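PDB 6IA8: tRNA uridine(34) acetyltransferase from Methanocaldococcus infernus, which catalyses carboxymethylation of the wobble uridine at position 34 of tRNAs, using acetyl-CoA, S-adenosyl-L-methionine and a [4Fe-4S] cluster. Local coordinates for residues 108-111 with 116-119; 137-142 with 153-158; 396-399 with 404-407; 421-426 with 475-480. All blocks are in the same frame, centred on the assembly; numbering follows the deposited sequence.

Contact 1: 108-111 with 116-119; sequences LMFN and LQTR
Apolar packing carries this contact, and Phe110 and Leu116 supply most of it. The touching group of Leu116 is its CB, which lies 3.9 Å from Phe110 CG and 4.0 Å from Phe110 CD1, so the base of the leucine, rather than its branched end, rests against the root of the ring. With CG beside its own backbone N (chi1 -67°), the Phe110 ring is put against the first full turn of the helix. There its face also meets a polar group, the carbonyl oxygen of Leu116, which stands 4.0 Å above the ring plane and is displaced toward the rim. Gln117 adds a looser aliphatic border: Phe110 CD2 lies 4.3 Å from Gln117 CA, and Phe110 CB is 4.4 Å from Gln117 CG. Without the ring, as with an alanine here, Leu116 CB and the start of the helix would probably lose their aromatic cover, leaving the loop less firmly held.

Hydrogen bonds do not cross between the segments. Within 108-111 the chain is turned by a backbone bond from Asn111 N to Leu108 O (3.2 Å), while Leu116 N is bonded to Asp113 OD1 at the start of the helix.

The loop 108-111 follows residues 72-106, which are not modelled, and lies on the outer part of the radical SAM core. On the inner side of helix 114-127, Gln117 OE1 accepts a hydrogen bond from Met68 N at the end of strand 63-68, and Thr118 packs on Val65 and Val67 of that strand and on Cys159, Ala162 and Met163 of helix 149-164.

Contact 2: 137-142 with 153-158; sequences LIIMGG and DWFIKR. With SO4 (sulfate ion), chain F.
Ile139 and Ile156 meet methyl to methyl in the same doubly bent shape, less common than the extended one, with chi1 and chi2 both near -60°. Each side chain thereby carries its CD1 into the gap between strand and helix, where Ile139 CD1 and Ile156 CD1 are 3.6 Å apart. Ile139 CD1 also lies at the edge of the Phe155 ring, near its plane, 4.0 Å from Phe155 CE1. Leu137 CD2 touches Ile156 CD1 only lightly. All four touching residues are buried and no hydrogen bond crosses; their side chains fill the 11.1 Å between the segment axes.

The opposite side of the helix is polar and holds a sulfate, probably from the crystallisation liquor. Trp154 NE1 donates to its O4 in the indole plane (3.0 Å, 157°), Lys157 NZ bonds sulfate O1 at 3.2 Å, and O2 sits over a face of the Arg158 guanidinium. Asp161 forms salt bridges with both Lys157 and Arg158.

Strand 134-140, helix 149-164 and strand 184-192 belong to a beta-alpha-beta crossover of the parallel radical SAM sheet. Around the contact, Val67 of strand 63-68 touches Ile139 and Phe155, Leu188 of strand 184-192 touches Leu137 and Ile139, and Phe144 packs on both isoleucines.

Contact 3: 396-399 with 404-407; sequences REDY and GTEI
Tyr399 and Glu406 form the tight centre of the contact. Their backbones make a hydrogen-bonded antiparallel pair, Tyr399 N to Glu406 O at 2.9 Å and Glu406 N to Tyr399 O at 2.8 Å. The tyrosine takes chi1 of 54°, with CG between backbone N and carbonyl carbon, which swings the ring across the partner strand. Glu406 CB then lies over the Tyr399 ring face, 3.6 Å from its centroid and 16° off the normal, a CH-pi contact. The Glu406 carboxylate continues past the ring to salt bridges with Arg426, Arg444 and Lys245. A serine at Tyr399 would probably uncover the Glu406 methylenes and leave Trp329 without its stacking partner.

These strands, 392-401 and 404-413, form a beta hairpin in the GNAT acetyltransferase domain, and the former is an outermost strand of the sheet.

At the partly exposed rim, Arg396 grips Asp398 side-on with two nitrogens, Arg396 NE to Asp398 OD1 at 2.8 Å (176°) and NH2 to OD2 at 2.8 Å. Alongside this salt bridge, on the neighbouring strand, lies buried Ile407, whose CG2 is 3.7 Å from Arg396 NE, and whose CG1 is 3.5 Å from Asp398 OD1. Arg396 NH2 has a second carboxylate partner in Glu484, while Asp398 OD2 merely grazes Thr405 CG2 at 4.5 Å.

Contact 4: 421-426 with 475-480; sequences AFLRLR and KEAERI
In the GNAT acetyltransferase fold, where a long helix packs on the central mixed sheet, Leu423 and Leu425 of strand 418-427 meet Ala477 of helix 469-484. That helix opens with Tyr469, Gly470 and Arg471, which by similarity bind acetyl-CoA. Helix and strand segments run nearly parallel, 22° apart, with axes 9.9 Å from each other.

The small Ala477 permits this approach. Its CB faces both methyls of Leu423, lying 3.9 Å from Leu423 CD1 and 3.9 Å from CD2. Leu425 has CG anti to its backbone N (chi1 -173°), extending the branch toward the helix: Leu425 CD1 comes to 4.1 Å from Ala477 CB, and CD2 approaches the Ala477 carbonyl oxygen at 3.8 Å. Leu446, another probable acetyl-CoA residue, lies close to Leu423. The reverse face of the strand carries Arg424, whose NE bonds Gln445 OE1, and also the Phe422 ring, which meets that of Phe408.

The helix also carries a salt bridge from Arg479 NH2 to Glu476 OE1, though Arg479 is poorly ordered and the details of the bond are less certain. One turn beyond Ala477 the apolar seam continues, with Leu425 CD2 4.2 Å from Ile480 CG2.

Contacts 1 and 2 lie in the radical SAM core and contacts 3 and 4 in the acetyltransferase domain; the centres of contacts 2 and 4 are about 30 Å apart. Contacts 2 and 4 are the buried ones, each an apolar helix-on-sheet interface, but the strand and helix run roughly antiparallel in contact 2 and nearly parallel in contact 4. Contacts 1 and 3 are partly buried: contact 1 places a ring on a helix without hydrogen bonds, whereas contact 3 relies on paired backbones and a CH-pi contact, with a salt bridge within one strand. Contacts 1 and 2 touch through Gln117 and Phe155. Contacts 3 and 4 share a sheet, joined by a probable hydrogen bond from Ile407 N to Leu425 O.

Contact 1: 108-111 with 116-119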
# COMPACT_ATOMS: atom_id res chain seq x y z
N LEU A 108 23.62 -1.70 0.74
CA LEU A 108 24.96 -2.12 1.14
C LEU A 108 25.98 -1.02 0.85
O LEU A 108 26.91 -0.81 1.63
CB LEU A 108 25.35 -3.40 0.40
CG LEU A 108 24.54 -4.67 0.64
CD1 LEU A 108 25.15 -5.84 -0.14
CD2 LEU A 108 24.47 -5.01 2.12
N MET A 109 25.81 -0.31 -0.26
CA MET A 109 26.82 0.65 -0.68
C MET A 109 26.93 1.82 0.29
O MET A 109 28.01 2.41 0.41
CB MET A 109 26.50 1.15 -2.09
N PHE A 110 25.85 2.16 0.98
CA PHE A 110 25.87 3.27 1.93
C PHE A 110 25.87 2.81 3.38
O PHE A 110 25.62 3.61 4.28
CB PHE A 110 24.68 4.21 1.69
CG PHE A 110 24.75 4.95 0.38
CD1 PHE A 110 25.84 5.76 0.08
CD2 PHE A 110 23.75 4.82 -0.57
CE1 PHE A 110 25.91 6.44 -1.12
CE2 PHE A 110 23.82 5.49 -1.77
CZ PHE A 110 24.91 6.30 -2.05
N ASN A 111 26.16 1.53 3.64
CA ASN A 111 26.21 1.00 5.00
C ASN A 111 24.91 1.26 5.74
O ASN A 111 24.92 1.46 6.96
CB ASN A 111 27.38 1.58 5.78
CG ASN A 111 28.73 1.19 5.18
OD1 ASN A 111 29.13 0.03 5.26
ND2 ASN A 111 29.43 2.16 4.59
N LEU A 116 21.86 8.92 3.75
CA LEU A 116 22.54 8.72 2.47
C LEU A 116 21.65 7.96 1.50
O LEU A 116 21.64 8.26 0.30
CB LEU A 116 23.86 7.99 2.68
CG LEU A 116 24.84 8.66 3.64
CD1 LEU A 116 26.12 7.82 3.75
CD2 LEU A 116 25.18 10.08 3.18
N GLN A 117 20.91 6.96 1.98
CA GLN A 117 20.01 6.22 1.10
C GLN A 117 18.92 7.12 0.55
O GLN A 117 18.62 7.12 -0.65
CB GLN A 117 19.40 5.05 1.86
CG GLN A 117 20.34 3.87 2.12
CD GLN A 117 19.65 2.76 2.85
OE1 GLN A 117 19.06 1.87 2.23
NE2 GLN A 117 19.70 2.81 4.17
N THR A 118 18.29 7.90 1.42
CA THR A 118 17.22 8.77 0.96
C THR A 118 17.74 9.82 -0.01
O THR A 118 17.19 10.02 -1.10
CB THR A 118 16.56 9.41 2.18
OG1 THR A 118 16.05 8.39 3.06
CG2 THR A 118 15.41 10.34 1.74
N ARG A 119 18.81 10.51 0.37
CA ARG A 119 19.39 11.52 -0.52
C ARG A 119 19.77 10.93 -1.87
O ARG A 119 19.47 11.51 -2.93
CB ARG A 119 20.60 12.16 0.17
CG ARG A 119 21.46 13.01 -0.72
CD ARG A 119 21.01 14.45 -0.78
NE ARG A 119 21.87 15.27 -1.64
CZ ARG A 119 21.58 16.52 -1.99
NH1 ARG A 119 20.47 17.10 -1.54
NH2 ARG A 119 22.39 17.20 -2.79

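Contact 2: 137-142 with 153-158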
# COMPACT_ATOMS: atom_id res chain seq x y z
N LEU A 137 7.93 7.18 1.26
CA LEU A 137 9.07 6.55 1.92
C LEU A 137 8.66 5.15 2.34
O LEU A 137 7.62 4.98 2.99
CB LEU A 137 9.49 7.37 3.13
CG LEU A 137 10.70 6.85 3.90
CD1 LEU A 137 11.93 6.86 3.04
CD2 LEU A 137 10.84 7.73 5.15
N ILE A 138 9.44 4.17 1.93
CA ILE A 138 9.16 2.77 2.22
C ILE A 138 10.31 2.22 3.03
O ILE A 138 11.46 2.22 2.56
CB ILE A 138 8.99 1.93 0.94
CG1 ILE A 138 7.89 2.50 0.05
CG2 ILE A 138 8.61 0.48 1.32
CD1 ILE A 138 7.64 1.69 -1.20
N ILE A 139 10.01 1.71 4.23
CA ILE A 139 11.01 1.15 5.13
C ILE A 139 11.01 -0.36 4.94
O ILE A 139 10.06 -1.05 5.30
CB ILE A 139 10.72 1.51 6.60
CG1 ILE A 139 10.49 3.02 6.75
CG2 ILE A 139 11.87 1.01 7.50
CD1 ILE A 139 11.64 3.90 6.31
N MET A 140 12.08 -0.87 4.36
CA MET A 140 12.17 -2.28 4.02
C MET A 140 12.97 -3.04 5.07
O MET A 140 13.89 -2.50 5.69
CB MET A 140 12.83 -2.45 2.65
CG MET A 140 12.08 -1.79 1.53
SD MET A 140 12.82 -2.10 -0.07
CE MET A 140 14.45 -1.41 0.16
N GLY A 141 12.63 -4.33 5.23
CA GLY A 141 13.33 -5.19 6.17
C GLY A 141 12.41 -6.13 6.92
O GLY A 141 12.77 -7.28 7.20
N GLY A 142 11.21 -5.66 7.24
CA GLY A 142 10.24 -6.46 7.97
C GLY A 142 10.46 -6.52 9.47
O GLY A 142 9.55 -6.95 10.19
N ASP A 153 13.14 6.03 15.69
CA ASP A 153 12.96 7.47 15.65
C ASP A 153 14.11 8.11 14.88
O ASP A 153 13.89 8.97 14.01
CB ASP A 153 12.88 8.05 17.07
CG ASP A 153 11.61 7.66 17.78
OD1 ASP A 153 10.73 7.02 17.15
OD2 ASP A 153 11.49 8.01 18.96
N TRP A 154 15.34 7.68 15.16
CA TRP A 154 16.50 8.25 14.50
C TRP A 154 16.47 7.96 13.00
O TRP A 154 16.71 8.85 12.18
CB TRP A 154 17.78 7.70 15.14
CG TRP A 154 19.04 8.01 14.39
CD1 TRP A 154 19.79 9.16 14.47
CD2 TRP A 154 19.70 7.16 13.44
NE1 TRP A 154 20.87 9.07 13.61
CE2 TRP A 154 20.84 7.85 12.97
CE3 TRP A 154 19.43 5.88 12.94
CZ2 TRP A 154 21.71 7.31 12.03
CZ3 TRP A 154 20.30 5.34 12.01
CH2 TRP A 154 21.42 6.06 11.56
N PHE A 155 16.12 6.72 12.63
CA PHE A 155 16.16 6.35 11.22
C PHE A 155 15.18 7.18 10.41
O PHE A 155 15.51 7.70 9.33
CB PHE A 155 15.84 4.86 11.08
CG PHE A 155 16.12 4.31 9.72
CD1 PHE A 155 15.20 4.44 8.70
CD2 PHE A 155 17.32 3.67 9.45
CE1 PHE A 155 15.47 3.93 7.44
CE2 PHE A 155 17.60 3.15 8.21
CZ PHE A 155 16.69 3.27 7.19
N ILE A 156 13.95 7.32 10.92
CA ILE A 156 12.96 8.11 10.20
C ILE A 156 13.35 9.58 10.20
O ILE A 156 13.18 10.28 9.19
CB ILE A 156 11.56 7.91 10.80
CG1 ILE A 156 11.11 6.44 10.63
CG2 ILE A 156 10.58 8.88 10.14
CD1 ILE A 156 11.09 5.92 9.24
N LYS A 157 13.86 10.07 11.33
CA LYS A 157 14.33 11.45 11.41
C LYS A 157 15.32 11.75 10.30
O LYS A 157 15.23 12.79 9.63
CB LYS A 157 14.97 11.70 12.78
CG LYS A 157 15.59 13.07 12.91
CD LYS A 157 16.31 13.21 14.29
CE LYS A 157 17.18 14.43 14.32
NZ LYS A 157 18.29 14.37 13.33
N ARG A 158 16.29 10.86 10.11
CA ARG A 158 17.35 11.11 9.14
C ARG A 158 16.85 11.03 7.71
O ARG A 158 17.38 11.71 6.82
CB ARG A 158 18.50 10.12 9.37
CG ARG A 158 19.26 10.32 10.68
CD ARG A 158 19.93 11.71 10.71
NE ARG A 158 21.05 11.77 9.76
CZ ARG A 158 21.56 12.89 9.28
NH1 ARG A 158 21.04 14.06 9.61
NH2 ARG A 158 22.59 12.84 8.44
S SO4 F . 22.06 12.99 14.01
O1 SO4 F . 20.80 12.99 14.76
O2 SO4 F . 21.86 13.66 12.73
O3 SO4 F . 23.07 13.70 14.79
O4 SO4 F . 22.52 11.62 13.77

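Contact 3: 396-399 with 404-407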
# COMPACT_ATOMS: atom_id res chain seq x y z
N ARG A 396 -20.12 4.71 -4.97
CA ARG A 396 -19.90 4.24 -3.61
C ARG A 396 -20.04 2.73 -3.56
O ARG A 396 -20.95 2.17 -4.16
CB ARG A 396 -20.91 4.85 -2.63
CG ARG A 396 -20.87 4.25 -1.23
CD ARG A 396 -21.81 5.01 -0.31
NE ARG A 396 -21.99 4.32 0.98
CZ ARG A 396 -22.80 4.74 1.93
NH1 ARG A 396 -23.49 5.85 1.75
NH2 ARG A 396 -22.91 4.05 3.06
N GLU A 397 -19.17 2.08 -2.80
CA GLU A 397 -19.25 0.64 -2.56
C GLU A 397 -18.84 0.38 -1.12
O GLU A 397 -17.77 0.84 -0.71
CB GLU A 397 -18.32 -0.12 -3.50
CG GLU A 397 -18.31 -1.62 -3.29
CD GLU A 397 -17.37 -2.31 -4.26
OE1 GLU A 397 -16.71 -1.62 -5.09
OE2 GLU A 397 -17.28 -3.52 -4.21
N ASP A 398 -19.69 -0.34 -0.38
CA ASP A 398 -19.45 -0.66 1.02
C ASP A 398 -19.08 -2.13 1.17
O ASP A 398 -19.57 -3.00 0.42
CB ASP A 398 -20.70 -0.39 1.88
CG ASP A 398 -21.07 1.11 1.97
OD1 ASP A 398 -20.45 1.96 1.31
OD2 ASP A 398 -21.93 1.44 2.78
N TYR A 399 -18.29 -2.43 2.21
CA TYR A 399 -18.05 -3.83 2.56
C TYR A 399 -17.73 -3.95 4.04
O TYR A 399 -17.32 -2.99 4.69
CB TYR A 399 -16.95 -4.45 1.70
CG TYR A 399 -15.63 -3.74 1.68
CD1 TYR A 399 -15.44 -2.64 0.85
CD2 TYR A 399 -14.55 -4.18 2.47
CE1 TYR A 399 -14.22 -1.97 0.80
CE2 TYR A 399 -13.29 -3.51 2.42
CZ TYR A 399 -13.16 -2.40 1.56
OH TYR A 399 -11.99 -1.72 1.43
N GLY A 404 -16.02 -3.98 11.20
CA GLY A 404 -16.59 -2.67 10.93
C GLY A 404 -17.04 -2.52 9.49
O GLY A 404 -17.14 -3.52 8.77
N THR A 405 -17.31 -1.29 9.07
CA THR A 405 -17.80 -1.00 7.73
C THR A 405 -16.79 -0.13 7.00
O THR A 405 -16.37 0.91 7.53
CB THR A 405 -19.16 -0.32 7.75
OG1 THR A 405 -20.10 -1.20 8.36
CG2 THR A 405 -19.63 -0.01 6.33
N GLU A 406 -16.41 -0.56 5.80
CA GLU A 406 -15.56 0.21 4.91
C GLU A 406 -16.46 0.79 3.83
O GLU A 406 -17.30 0.06 3.29
CB GLU A 406 -14.48 -0.65 4.27
CG GLU A 406 -13.52 -1.29 5.24
CD GLU A 406 -12.46 -0.35 5.83
OE1 GLU A 406 -12.36 0.84 5.44
OE2 GLU A 406 -11.67 -0.83 6.68
N ILE A 407 -16.32 2.09 3.57
CA ILE A 407 -17.01 2.79 2.49
C ILE A 407 -15.94 3.24 1.49
O ILE A 407 -15.03 4.01 1.83
CB ILE A 407 -17.80 3.99 3.03
CG1 ILE A 407 -18.87 3.52 4.04
CG2 ILE A 407 -18.43 4.75 1.85
CD1 ILE A 407 -18.57 3.81 5.44

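Contact 4: 421-426 with 475-480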
# COMPACT_ATOMS: atom_id res chain seq x y z
N ALA A 421 -10.20 9.12 -8.77
CA ALA A 421 -9.89 9.45 -7.39
C ALA A 421 -10.71 8.54 -6.49
O ALA A 421 -11.78 8.08 -6.88
CB ALA A 421 -10.21 10.91 -7.08
N PHE A 422 -10.22 8.33 -5.27
CA PHE A 422 -10.96 7.48 -4.35
C PHE A 422 -10.64 7.90 -2.92
O PHE A 422 -9.62 8.53 -2.63
CB PHE A 422 -10.66 5.98 -4.60
CG PHE A 422 -9.28 5.56 -4.26
CD1 PHE A 422 -8.31 5.53 -5.23
CD2 PHE A 422 -8.97 5.12 -2.98
CE1 PHE A 422 -7.01 5.12 -4.95
CE2 PHE A 422 -7.65 4.71 -2.68
CZ PHE A 422 -6.69 4.72 -3.65
N LEU A 423 -11.55 7.52 -2.02
CA LEU A 423 -11.43 7.81 -0.60
C LEU A 423 -11.90 6.57 0.16
O LEU A 423 -12.95 6.00 -0.17
CB LEU A 423 -12.25 9.03 -0.20
CG LEU A 423 -12.24 9.47 1.25
CD1 LEU A 423 -12.52 10.98 1.33
CD2 LEU A 423 -13.23 8.71 2.11
N ARG A 424 -11.13 6.19 1.19
CA ARG A 424 -11.43 5.05 2.05
C ARG A 424 -11.93 5.56 3.40
O ARG A 424 -11.17 6.19 4.15
CB ARG A 424 -10.19 4.19 2.24
CG ARG A 424 -9.64 3.56 0.98
CD ARG A 424 -8.51 2.61 1.34
NE ARG A 424 -7.71 2.12 0.21
CZ ARG A 424 -8.09 1.14 -0.59
NH1 ARG A 424 -9.29 0.60 -0.47
NH2 ARG A 424 -7.29 0.73 -1.57
N LEU A 425 -13.22 5.39 3.66
CA LEU A 425 -13.87 5.82 4.89
C LEU A 425 -14.26 4.60 5.71
O LEU A 425 -14.76 3.61 5.16
CB LEU A 425 -15.11 6.63 4.56
CG LEU A 425 -15.86 7.32 5.71
CD1 LEU A 425 -15.03 8.46 6.28
CD2 LEU A 425 -17.20 7.87 5.17
N ARG A 426 -14.03 4.64 7.01
CA ARG A 426 -14.29 3.47 7.85
C ARG A 426 -15.08 3.84 9.10
O ARG A 426 -14.77 4.83 9.78
CB ARG A 426 -12.97 2.78 8.25
CG ARG A 426 -13.19 1.61 9.25
CD ARG A 426 -11.86 0.85 9.57
NE ARG A 426 -12.08 -0.17 10.59
CZ ARG A 426 -12.57 -1.38 10.35
NH1 ARG A 426 -12.82 -1.72 9.10
NH2 ARG A 426 -12.77 -2.24 11.33
N LYS A 475 -16.02 16.14 1.12
CA LYS A 475 -17.34 16.65 1.49
C LYS A 475 -18.33 15.49 1.59
O LYS A 475 -19.17 15.43 2.51
CB LYS A 475 -17.80 17.70 0.47
CG LYS A 475 -18.98 18.53 0.96
N GLU A 476 -18.28 14.57 0.63
CA GLU A 476 -19.21 13.44 0.66
C GLU A 476 -18.92 12.52 1.83
O GLU A 476 -19.83 12.01 2.49
CB GLU A 476 -19.14 12.66 -0.65
CG GLU A 476 -20.06 11.46 -0.71
CD GLU A 476 -21.52 11.83 -0.86
OE1 GLU A 476 -22.35 10.92 -0.78
OE2 GLU A 476 -21.83 13.02 -1.05
N ALA A 477 -17.65 12.35 2.16
CA ALA A 477 -17.31 11.55 3.33
C ALA A 477 -17.86 12.17 4.61
O ALA A 477 -18.40 11.47 5.49
CB ALA A 477 -15.79 11.37 3.43
N GLU A 478 -17.70 13.49 4.75
CA GLU A 478 -18.22 14.19 5.91
C GLU A 478 -19.74 14.07 5.99
O GLU A 478 -20.30 13.86 7.08
CB GLU A 478 -17.79 15.65 5.88
CG GLU A 478 -16.26 15.81 6.02
CD GLU A 478 -15.78 17.21 5.72
OE1 GLU A 478 -16.61 18.10 5.50
OE2 GLU A 478 -14.56 17.40 5.68
N ARG A 479 -20.42 14.21 4.85
CA ARG A 479 -21.88 14.09 4.84
C ARG A 479 -22.32 12.69 5.26
O ARG A 479 -23.23 12.53 6.08
CB ARG A 479 -22.43 14.41 3.44
CG ARG A 479 -23.94 14.43 3.36
CD ARG A 479 -24.44 14.41 1.93
NE ARG A 479 -24.24 13.11 1.29
CZ ARG A 479 -25.01 12.05 1.49
NH1 ARG A 479 -26.04 12.12 2.32
NH2 ARG A 479 -24.75 10.91 0.86
N ILE A 480 -21.66 11.67 4.72
CA ILE A 480 -22.03 10.30 5.06
C ILE A 480 -21.79 10.06 6.54
O ILE A 480 -22.65 9.49 7.23
CB ILE A 480 -21.24 9.30 4.19
CG1 ILE A 480 -21.71 9.39 2.75
CG2 ILE A 480 -21.38 7.89 4.75
CD1 ILE A 480 -20.91 8.53 1.77